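Local coordinates for zinc uptake regulation protein (Escherichia coli, PDB 4MTE), which represses transcription of zinc-uptake genes such as znuACB by binding their operators with zinc as cofactor, at residues D[42-47]-D[83-88]; D[97-102]-D[135-140]. All coordinates share one frame; numbering follows the deposited sequence.

Interaction 1: D[42-47]-D[83-88]. With ZN (zinc ion), chain N; nucleotides of chain F.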
ATOM      1  N   ILE D  42      16.058  15.594  -1.001  1.00 44.97           N
ATOM      2  CA  ILE D  42      14.747  15.736  -0.379  1.00 42.08           C
ATOM      3  C   ILE D  42      13.654  15.248  -1.326  1.00 45.37           C
ATOM      4  O   ILE D  42      13.787  15.351  -2.546  1.00 48.56           O
ATOM      5  CB  ILE D  42      14.471  17.201   0.019  1.00 34.68           C
ATOM      6  CG1 ILE D  42      13.170  17.299   0.820  1.00 47.89           C
ATOM      7  CG2 ILE D  42      14.431  18.100  -1.221  1.00 45.44           C
ATOM      8  CD1 ILE D  42      12.956  18.642   1.487  1.00 44.46           C
ATOM      9  N   SER D  43      12.575  14.716  -0.760  1.00 42.42           N
ATOM     10  CA  SER D  43      11.466  14.206  -1.556  1.00 36.41           C
ATOM     11  C   SER D  43      10.528  15.342  -1.940  1.00 38.66           C
ATOM     12  O   SER D  43      10.522  16.398  -1.307  1.00 44.92           O
ATOM     13  CB  SER D  43      10.683  13.158  -0.772  1.00 23.36           C
ATOM     14  OG  SER D  43       9.807  13.783   0.147  1.00 32.26           O
ATOM     15  N   ALA D  44       9.721  15.108  -2.970  1.00 26.88           N
ATOM     16  CA  ALA D  44       8.803  16.118  -3.481  1.00 22.82           C
ATOM     17  C   ALA D  44       7.773  16.532  -2.432  1.00 22.97           C
ATOM     18  O   ALA D  44       7.483  17.717  -2.271  1.00 35.34           O
ATOM     19  CB  ALA D  44       8.107  15.602  -4.732  1.00 27.15           C
ATOM     20  N   TYR D  45       7.226  15.559  -1.711  1.00 41.37           N
ATOM     21  CA  TYR D  45       6.181  15.836  -0.726  1.00 33.88           C
ATOM     22  C   TYR D  45       6.726  16.441   0.569  1.00 34.12           C
ATOM     23  O   TYR D  45       6.033  17.209   1.237  1.00 56.79           O
ATOM     24  CB  TYR D  45       5.360  14.578  -0.442  1.00 28.82           C
ATOM     25  CG  TYR D  45       4.292  14.343  -1.487  1.00 24.92           C
ATOM     26  CD1 TYR D  45       2.964  14.668  -1.242  1.00 32.33           C
ATOM     27  CD2 TYR D  45       4.617  13.827  -2.733  1.00 25.41           C
ATOM     28  CE1 TYR D  45       1.988  14.467  -2.203  1.00 29.45           C
ATOM     29  CE2 TYR D  45       3.648  13.625  -3.700  1.00 28.58           C
ATOM     30  CZ  TYR D  45       2.335  13.948  -3.431  1.00 27.22           C
ATOM     31  OH  TYR D  45       1.367  13.746  -4.391  1.00 33.10           O
ATOM     32  N   ASP D  46       7.963  16.108   0.923  1.00 44.13           N
ATOM     33  CA  ASP D  46       8.627  16.777   2.037  1.00 49.82           C
ATOM     34  C   ASP D  46       8.816  18.245   1.669  1.00 35.06           C
ATOM     35  O   ASP D  46       8.527  19.152   2.456  1.00 47.24           O
ATOM     36  CB  ASP D  46       9.985  16.133   2.329  1.00 48.01           C
ATOM     37  CG  ASP D  46       9.862  14.758   2.961  1.00 49.85           C
ATOM     38  OD1 ASP D  46       8.803  14.458   3.554  1.00 42.55           O
ATOM     39  OD2 ASP D  46      10.834  13.978   2.869  1.00 47.10           O
ATOM     40  N   LEU D  47       9.291  18.462   0.447  1.00 38.19           N
ATOM     41  CA  LEU D  47       9.498  19.801  -0.087  1.00 48.00           C
ATOM     42  C   LEU D  47       8.167  20.538  -0.137  1.00 36.99           C
ATOM     43  O   LEU D  47       8.084  21.729   0.172  1.00 47.30           O
ATOM     44  CB  LEU D  47      10.097  19.699  -1.488  1.00 29.41           C
ATOM     45  CG  LEU D  47      10.638  20.967  -2.142  1.00 51.27           C
ATOM     46  CD1 LEU D  47      11.760  21.591  -1.314  1.00 48.13           C
ATOM     47  CD2 LEU D  47      11.118  20.613  -3.540  1.00 50.39           C
ATOM     48  N   ASN D  83      13.805   8.469  -4.658  1.00 44.99           N
ATOM     49  CA  ASN D  83      12.920   9.243  -5.516  1.00 43.22           C
ATOM     50  C   ASN D  83      12.914  10.659  -4.974  1.00 49.88           C
ATOM     51  O   ASN D  83      11.870  11.227  -4.646  1.00 52.45           O
ATOM     52  CB  ASN D  83      11.525   8.621  -5.573  1.00 50.04           C
ATOM     53  CG  ASN D  83      11.509   7.296  -6.320  1.00 52.46           C
ATOM     54  OD1 ASN D  83      11.613   7.261  -7.547  1.00 42.25           O
ATOM     55  ND2 ASN D  83      11.386   6.200  -5.582  1.00 57.38           N
ATOM     56  N   SER D  84      14.123  11.207  -4.891  1.00 43.08           N
ATOM     57  CA  SER D  84      14.390  12.462  -4.212  1.00 49.41           C
ATOM     58  C   SER D  84      15.053  13.437  -5.172  1.00 43.64           C
ATOM     59  O   SER D  84      15.391  13.077  -6.300  1.00 41.53           O
ATOM     60  CB  SER D  84      15.310  12.213  -3.016  1.00 39.86           C
ATOM     61  OG  SER D  84      14.809  11.168  -2.200  1.00 79.24           O
ATOM     62  N   TYR D  85      15.245  14.667  -4.711  1.00 38.92           N
ATOM     63  CA  TYR D  85      15.783  15.731  -5.547  1.00 44.95           C
ATOM     64  C   TYR D  85      16.806  16.538  -4.765  1.00 51.05           C
ATOM     65  O   TYR D  85      16.608  16.828  -3.586  1.00 48.10           O
ATOM     66  CB  TYR D  85      14.644  16.625  -6.035  1.00 30.68           C
ATOM     67  CG  TYR D  85      13.580  15.847  -6.775  1.00 33.12           C
ATOM     68  CD1 TYR D  85      13.635  15.691  -8.153  1.00 33.29           C
ATOM     69  CD2 TYR D  85      12.533  15.243  -6.090  1.00 36.88           C
ATOM     70  CE1 TYR D  85      12.669  14.968  -8.827  1.00 42.17           C
ATOM     71  CE2 TYR D  85      11.567  14.518  -6.755  1.00 32.63           C
ATOM     72  CZ  TYR D  85      11.637  14.383  -8.121  1.00 41.51           C
ATOM     73  OH  TYR D  85      10.670  13.660  -8.777  1.00 38.70           O
ATOM     74  N   VAL D  86      17.904  16.890  -5.423  1.00 53.49           N
ATOM     75  CA  VAL D  86      18.978  17.611  -4.753  1.00 49.28           C
ATOM     76  C   VAL D  86      19.493  18.772  -5.596  1.00 49.68           C
ATOM     77  O   VAL D  86      19.537  18.701  -6.824  1.00 40.68           O
ATOM     78  CB  VAL D  86      20.152  16.671  -4.392  1.00 50.02           C
ATOM     79  CG1 VAL D  86      20.865  16.174  -5.653  1.00 44.51           C
ATOM     80  CG2 VAL D  86      21.120  17.371  -3.446  1.00 50.64           C
ATOM     81  N   LEU D  87      19.878  19.844  -4.913  1.00 47.64           N
ATOM     82  CA  LEU D  87      20.477  20.994  -5.564  1.00 44.56           C
ATOM     83  C   LEU D  87      21.801  20.586  -6.198  1.00 34.62           C
ATOM     84  O   LEU D  87      22.546  19.781  -5.639  1.00 33.59           O
ATOM     85  CB  LEU D  87      20.709  22.110  -4.545  1.00 56.74           C
ATOM     86  CG  LEU D  87      21.244  23.439  -5.082  1.00 48.25           C
ATOM     87  CD1 LEU D  87      20.218  24.117  -5.981  1.00 49.41           C
ATOM     88  CD2 LEU D  87      21.639  24.346  -3.930  1.00 52.13           C
ATOM     89  N   CYS D  88      22.077  21.125  -7.380  1.00 42.44           N
ATOM     90  CA  CYS D  88      23.372  20.948  -8.021  1.00 56.78           C
ATOM     91  C   CYS D  88      24.329  22.021  -7.518  1.00 49.60           C
ATOM     92  O   CYS D  88      24.021  23.210  -7.583  1.00 54.48           O
ATOM     93  CB  CYS D  88      23.232  21.050  -9.538  1.00 57.31           C
ATOM     94  SG  CYS D  88      24.809  21.073 -10.403  1.00 52.19           S
TER
HETATM   95 ZN    ZN N 202      25.281  18.914 -10.724  1.00 52.81          ZN
ATOM     96  P    DA F  21       8.617  10.906  -7.819  1.00 33.68           P
ATOM     97  OP1  DA F  21       9.707  10.465  -8.712  1.00 42.26           O
ATOM     98  OP2  DA F  21       8.823  12.028  -6.878  1.00 49.82           O
ATOM     99  O5'  DA F  21       7.363  11.265  -8.734  1.00 40.76           O
ATOM    100  C5'  DA F  21       6.944  10.300  -9.677  1.00 36.10           C
ATOM    101  C4'  DA F  21       5.701  10.758 -10.416  1.00 32.21           C
ATOM    102  O4'  DA F  21       4.588  10.838  -9.496  1.00 38.98           O
ATOM    103  C3'  DA F  21       5.786  12.136 -11.069  1.00 34.23           C
ATOM    104  O3'  DA F  21       5.874  11.937 -12.470  1.00 36.65           O
ATOM    105  C2'  DA F  21       4.507  12.863 -10.634  1.00 40.26           C
ATOM    106  C1'  DA F  21       3.659  11.734 -10.064  1.00 36.57           C
ATOM    107  N9   DA F  21       2.692  12.108  -9.038  1.00 29.08           N
ATOM    108  C8   DA F  21       2.930  12.487  -7.745  1.00 26.77           C
ATOM    109  N7   DA F  21       1.837  12.751  -7.062  1.00 31.42           N
ATOM    110  C5   DA F  21       0.817  12.520  -7.970  1.00 38.75           C
ATOM    111  C6   DA F  21      -0.586  12.615  -7.882  1.00 33.78           C
ATOM    112  N6   DA F  21      -1.256  12.980  -6.783  1.00 26.53           N
ATOM    113  N1   DA F  21      -1.288  12.311  -8.988  1.00 29.94           N
ATOM    114  C2   DA F  21      -0.648  11.941 -10.099  1.00 34.94           C
ATOM    115  N3   DA F  21       0.657  11.814 -10.303  1.00 37.96           N
ATOM    116  C4   DA F  21       1.331  12.123  -9.190  1.00 26.31           C
ATOM    117  P    DT F  20       7.872   8.983  -1.279  0.50 38.70           P
ATOM    118  OP1  DT F  20       9.334   8.752  -1.251  0.50 37.19           O
ATOM    119  OP2  DT F  20       7.283  10.099  -0.507  0.50 30.76           O
ATOM    120  O5'  DT F  20       7.422   9.147  -2.804  0.50 32.64           O
ATOM    121  C5'  DT F  20       7.874   8.187  -3.748  0.50 37.02           C
ATOM    122  C4'  DT F  20       7.225   8.400  -5.104  0.50 37.33           C
ATOM    123  O4'  DT F  20       5.783   8.264  -4.994  0.50 33.90           O
ATOM    124  C3'  DT F  20       7.477   9.774  -5.727  0.50 32.52           C
ATOM    125  O3'  DT F  20       8.139   9.619  -6.982  0.50 43.45           O
ATOM    126  C2'  DT F  20       6.081  10.370  -5.878  0.50 35.99           C
ATOM    127  C1'  DT F  20       5.225   9.117  -5.969  0.50 36.28           C
ATOM    128  N1   DT F  20       3.777   9.361  -5.709  0.50 31.25           N
ATOM    129  C2   DT F  20       2.859   9.114  -6.708  0.50 33.21           C
ATOM    130  O2   DT F  20       3.149   8.692  -7.815  0.50 33.85           O
ATOM    131  N3   DT F  20       1.564   9.384  -6.356  0.50 30.41           N
ATOM    132  C4   DT F  20       1.099   9.863  -5.144  0.50 30.51           C
ATOM    133  O4   DT F  20      -0.095  10.069  -4.938  0.50 30.70           O
ATOM    134  C5   DT F  20       2.112  10.103  -4.147  0.50 26.07           C
ATOM    135  C7   DT F  20       1.742  10.625  -2.787  0.50 29.20           C
ATOM    136  C6   DT F  20       3.385   9.845  -4.475  0.50 25.41           C
TER
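Tyr85 holds its CG anti to the carbonyl carbon, which starts the ring off beside the backbone N with CD2 on the side of Ile42 O, and Ile42, facing it across the strand pair, holds CG1 anti to the backbone N (chi1 -173°), which leaves CG2 as the branch beside the tyrosine backbone, 3.5 Å from Tyr85 O. The two residues form an antiparallel hydrogen-bonded pair: Ile42 N donates to Tyr85 O at 2.9 Å and Tyr85 N to Ile42 O at 2.7 Å. Both bonds are bent, their N-H...O angles just under 150°. Beyond this pair the chain turns into helix 44-52, whose N-cap is Ser43; its OG accepts from Asp46 N at 3.1 Å. Ala44, in the first turn, sets its CB 4.2 Å from Tyr85 CE2, oblique to the ring, and Tyr64 of helix 60-72 touches both side chains. This is the winged-helix arrangement of the Fur family: strand 42-43 closes the small antiparallel sheet whose strands 76-79 and 84-87 form the wing. Both segments reach the operator DNA. Tyr85 OH donates to the phosphate oxygen OP2 of DA21 of chain F, and this oxygen lies in the plane of the tyrosine ring, at its edge. Tyr45 instead reads a base: its OH donates to N7 of DA21 at 2.9 Å, again at the ring edge, while the methyl C7 of DT20 of chain F sits over one ring face, 3.4 Å from Tyr45 CZ. A phenylalanine in place of Tyr45 would probably keep the methyl against its ring face but leave N7 of the adenine without its donor. At the far end of strand 84-87, Cys88 SG binds a zinc ion at 2.2 Å, in a site completed by His77, His96 and Glu111.

Interaction 2: D[97-102]-D[135-140]; sequences TSAMFI and NVIEAH
Ile102 and Ile137 lose the most surface here, followed by Ala139, and they lie on the two faces of a parallel strand pair, 99-102 beside 135-140. Ile102 shares its face with His140. The two side chains run side by side, pointing the same way, and Ile102 CD1 lies over the imidazole face, 4.1 Å from the ring centroid in a CH-pi contact. CG1 of Ile102 stands anti to the carbonyl carbon (chi1 -57°), and beyond it CD1 also comes within 4.1 Å of Glu138 CB. On the other face, Ile137 packs its CG2 against Ala99 CB at 3.8 Å, while its CD1 reaches back to Ser98 O, where the strand pair opens. Ala139 meets the Phe101 ring obliquely, CB to CD1 at 3.7 Å; Phe130 of the second subunit packs edge-to-face with that ring. The backbones are joined by Met100 N to Ile137 O, by Ala139 N to Met100 O at 2.7 Å and 175°, and by a more bent bond from Ile102 N to Ala139 O. Strand 135-140 also pairs, antiparallel, with a strand of the second subunit, making one sheet through the dimerisation domain of this Fur-family protein. His140 ND1 is held by Asp104 OD1, next to strand 99-103. Between the side chains the contact is largely apolar, laid over the backbone bonds, while the Glu138 carboxylate and His140 NE2 bond to Glu80 N and Ser81 OG in the turn between the wing strands, consistent with a polar tie between the dimerisation and DNA-binding domains.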
ATOM      1  N   THR D  97      28.843  16.045 -16.067  1.00 98.34           N
ATOM      2  CA  THR D  97      28.472  14.711 -15.619  1.00100.65           C
ATOM      3  C   THR D  97      28.797  14.654 -14.135  1.00106.58           C
ATOM      4  O   THR D  97      29.687  15.367 -13.669  1.00 97.00           O
ATOM      5  CB  THR D  97      29.261  13.608 -16.355  1.00 89.07           C
ATOM      6  OG1 THR D  97      28.820  12.322 -15.903  1.00 97.10           O
ATOM      7  CG2 THR D  97      30.766  13.745 -16.108  1.00 88.11           C
ATOM      8  N   SER D  98      28.088  13.813 -13.391  1.00 80.89           N
ATOM      9  CA  SER D  98      28.303  13.735 -11.954  1.00 83.45           C
ATOM     10  C   SER D  98      27.949  12.375 -11.382  1.00 79.57           C
ATOM     11  O   SER D  98      27.122  11.647 -11.931  1.00 86.76           O
ATOM     12  CB  SER D  98      27.481  14.802 -11.242  1.00 80.90           C
ATOM     13  OG  SER D  98      26.094  14.532 -11.343  1.00 86.54           O
ATOM     14  N   ALA D  99      28.589  12.052 -10.263  1.00 79.29           N
ATOM     15  CA  ALA D  99      28.275  10.856  -9.500  1.00 66.70           C
ATOM     16  C   ALA D  99      27.814  11.286  -8.114  1.00 76.81           C
ATOM     17  O   ALA D  99      28.490  12.064  -7.441  1.00 74.40           O
ATOM     18  CB  ALA D  99      29.494   9.951  -9.406  1.00 69.86           C
ATOM     19  N   MET D 100      26.653  10.790  -7.701  1.00 61.93           N
ATOM     20  CA  MET D 100      26.092  11.125  -6.400  1.00 58.71           C
ATOM     21  C   MET D 100      26.523  10.096  -5.371  1.00 64.82           C
ATOM     22  O   MET D 100      26.335   8.896  -5.570  1.00 72.38           O
ATOM     23  CB  MET D 100      24.566  11.164  -6.476  1.00 67.53           C
ATOM     24  CG  MET D 100      24.031  12.220  -7.422  1.00 65.42           C
ATOM     25  SD  MET D 100      24.307  13.890  -6.811  1.00 72.03           S
ATOM     26  CE  MET D 100      23.836  14.851  -8.245  1.00 58.87           C
ATOM     27  N   PHE D 101      27.110  10.567  -4.276  1.00 79.56           N
ATOM     28  CA  PHE D 101      27.451   9.691  -3.163  1.00 66.40           C
ATOM     29  C   PHE D 101      26.450   9.905  -2.043  1.00 66.08           C
ATOM     30  O   PHE D 101      26.303  11.017  -1.538  1.00 76.95           O
ATOM     31  CB  PHE D 101      28.883   9.942  -2.699  1.00 71.71           C
ATOM     32  CG  PHE D 101      29.912   9.481  -3.685  1.00 66.37           C
ATOM     33  CD1 PHE D 101      30.536   8.255  -3.533  1.00 64.68           C
ATOM     34  CD2 PHE D 101      30.232  10.257  -4.784  1.00 76.56           C
ATOM     35  CE1 PHE D 101      31.476   7.824  -4.448  1.00 63.22           C
ATOM     36  CE2 PHE D 101      31.170   9.828  -5.701  1.00 75.20           C
ATOM     37  CZ  PHE D 101      31.791   8.611  -5.533  1.00 64.26           C
ATOM     38  N   ILE D 102      25.776   8.819  -1.674  1.00 60.94           N
ATOM     39  CA  ILE D 102      24.586   8.861  -0.833  1.00 74.82           C
ATOM     40  C   ILE D 102      24.773   8.046   0.438  1.00 83.30           C
ATOM     41  O   ILE D 102      25.107   6.863   0.379  1.00 76.62           O
ATOM     42  CB  ILE D 102      23.371   8.264  -1.590  1.00 83.60           C
ATOM     43  CG1 ILE D 102      23.131   9.009  -2.908  1.00 76.48           C
ATOM     44  CG2 ILE D 102      22.110   8.285  -0.719  1.00 81.24           C
ATOM     45  CD1 ILE D 102      22.241   8.256  -3.881  1.00 81.73           C
ATOM     46  N   ASN D 135      24.027   9.704 -18.255  1.00 64.63           N
ATOM     47  CA  ASN D 135      24.488   8.733 -17.271  1.00 58.57           C
ATOM     48  C   ASN D 135      23.842   8.947 -15.913  1.00 65.36           C
ATOM     49  O   ASN D 135      23.605  10.080 -15.494  1.00 65.22           O
ATOM     50  CB  ASN D 135      26.007   8.820 -17.113  1.00 61.02           C
ATOM     51  CG  ASN D 135      26.754   7.983 -18.130  1.00 70.33           C
ATOM     52  OD1 ASN D 135      26.153   7.326 -18.978  1.00 67.62           O
ATOM     53  ND2 ASN D 135      28.077   8.008 -18.052  1.00 87.10           N
ATOM     54  N   VAL D 136      23.566   7.842 -15.232  1.00 52.37           N
ATOM     55  CA  VAL D 136      23.100   7.873 -13.855  1.00 59.56           C
ATOM     56  C   VAL D 136      24.099   7.109 -13.003  1.00 50.04           C
ATOM     57  O   VAL D 136      24.172   5.882 -13.065  1.00 55.43           O
ATOM     58  CB  VAL D 136      21.702   7.240 -13.712  1.00 52.50           C
ATOM     59  CG1 VAL D 136      21.240   7.284 -12.257  1.00 55.71           C
ATOM     60  CG2 VAL D 136      20.705   7.946 -14.623  1.00 50.16           C
ATOM     61  N   ILE D 137      24.882   7.844 -12.222  1.00 51.53           N
ATOM     62  CA  ILE D 137      25.834   7.238 -11.303  1.00 57.48           C
ATOM     63  C   ILE D 137      25.465   7.632  -9.885  1.00 51.31           C
ATOM     64  O   ILE D 137      25.541   8.803  -9.513  1.00 60.29           O
ATOM     65  CB  ILE D 137      27.284   7.665 -11.594  1.00 62.93           C
ATOM     66  CG1 ILE D 137      27.539   7.703 -13.102  1.00 56.91           C
ATOM     67  CG2 ILE D 137      28.258   6.723 -10.896  1.00 68.62           C
ATOM     68  CD1 ILE D 137      27.377   9.081 -13.708  1.00 81.41           C
ATOM     69  N   GLU D 138      25.047   6.644  -9.105  1.00 53.53           N
ATOM     70  CA  GLU D 138      24.630   6.870  -7.731  1.00 61.59           C
ATOM     71  C   GLU D 138      25.220   5.789  -6.841  1.00 61.66           C
ATOM     72  O   GLU D 138      25.015   4.597  -7.071  1.00 63.46           O
ATOM     73  CB  GLU D 138      23.103   6.882  -7.639  1.00 54.69           C
ATOM     74  CG  GLU D 138      22.461   7.990  -8.462  1.00 63.30           C
ATOM     75  CD  GLU D 138      20.946   7.958  -8.425  1.00 70.62           C
ATOM     76  OE1 GLU D 138      20.384   7.152  -7.655  1.00 65.18           O
ATOM     77  OE2 GLU D 138      20.316   8.741  -9.167  1.00 59.07           O
ATOM     78  N   ALA D 139      25.967   6.222  -5.830  1.00 63.29           N
ATOM     79  CA  ALA D 139      26.649   5.312  -4.922  1.00 71.73           C
ATOM     80  C   ALA D 139      25.979   5.353  -3.557  1.00 78.67           C
ATOM     81  O   ALA D 139      25.663   6.427  -3.043  1.00 78.99           O
ATOM     82  CB  ALA D 139      28.121   5.687  -4.810  1.00 53.97           C
ATOM     83  N   HIS D 140      25.755   4.175  -2.983  1.00 59.79           N
ATOM     84  CA  HIS D 140      25.160   4.055  -1.659  1.00 71.04           C
ATOM     85  C   HIS D 140      26.174   3.506  -0.670  1.00 90.57           C
ATOM     86  O   HIS D 140      27.017   2.681  -1.022  1.00 86.90           O
ATOM     87  CB  HIS D 140      23.931   3.150  -1.707  1.00 80.22           C
ATOM     88  CG  HIS D 140      22.777   3.750  -2.445  1.00 85.66           C
ATOM     89  ND1 HIS D 140      21.758   4.425  -1.810  1.00 88.73           N
ATOM     90  CD2 HIS D 140      22.491   3.789  -3.767  1.00 76.65           C
ATOM     91  CE1 HIS D 140      20.888   4.849  -2.710  1.00 83.30           C
ATOM     92  NE2 HIS D 140      21.310   4.476  -3.904  1.00 84.56           N
TER

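The two contacts follow in series along the chain, interaction 1 closing before interaction 2 opens, with centres about 15 Å apart. They belong to separate sheets: 42-47 with 83-88 to the antiparallel sheet of the DNA-binding winged helix, 97-102 with 135-140 to the mixed sheet of the dimerisation domain. They meet directly where Val86 CG1 packs 4.2 Å from Met100 CE. Between them sits the zinc ion bound by His77, Cys88, His96 and Glu111, which draws on strands of both sheets. This bridging is consistent with zinc fixing how the operator-reading half sits on the dimer, and hence with zinc acting as cofactor for repression.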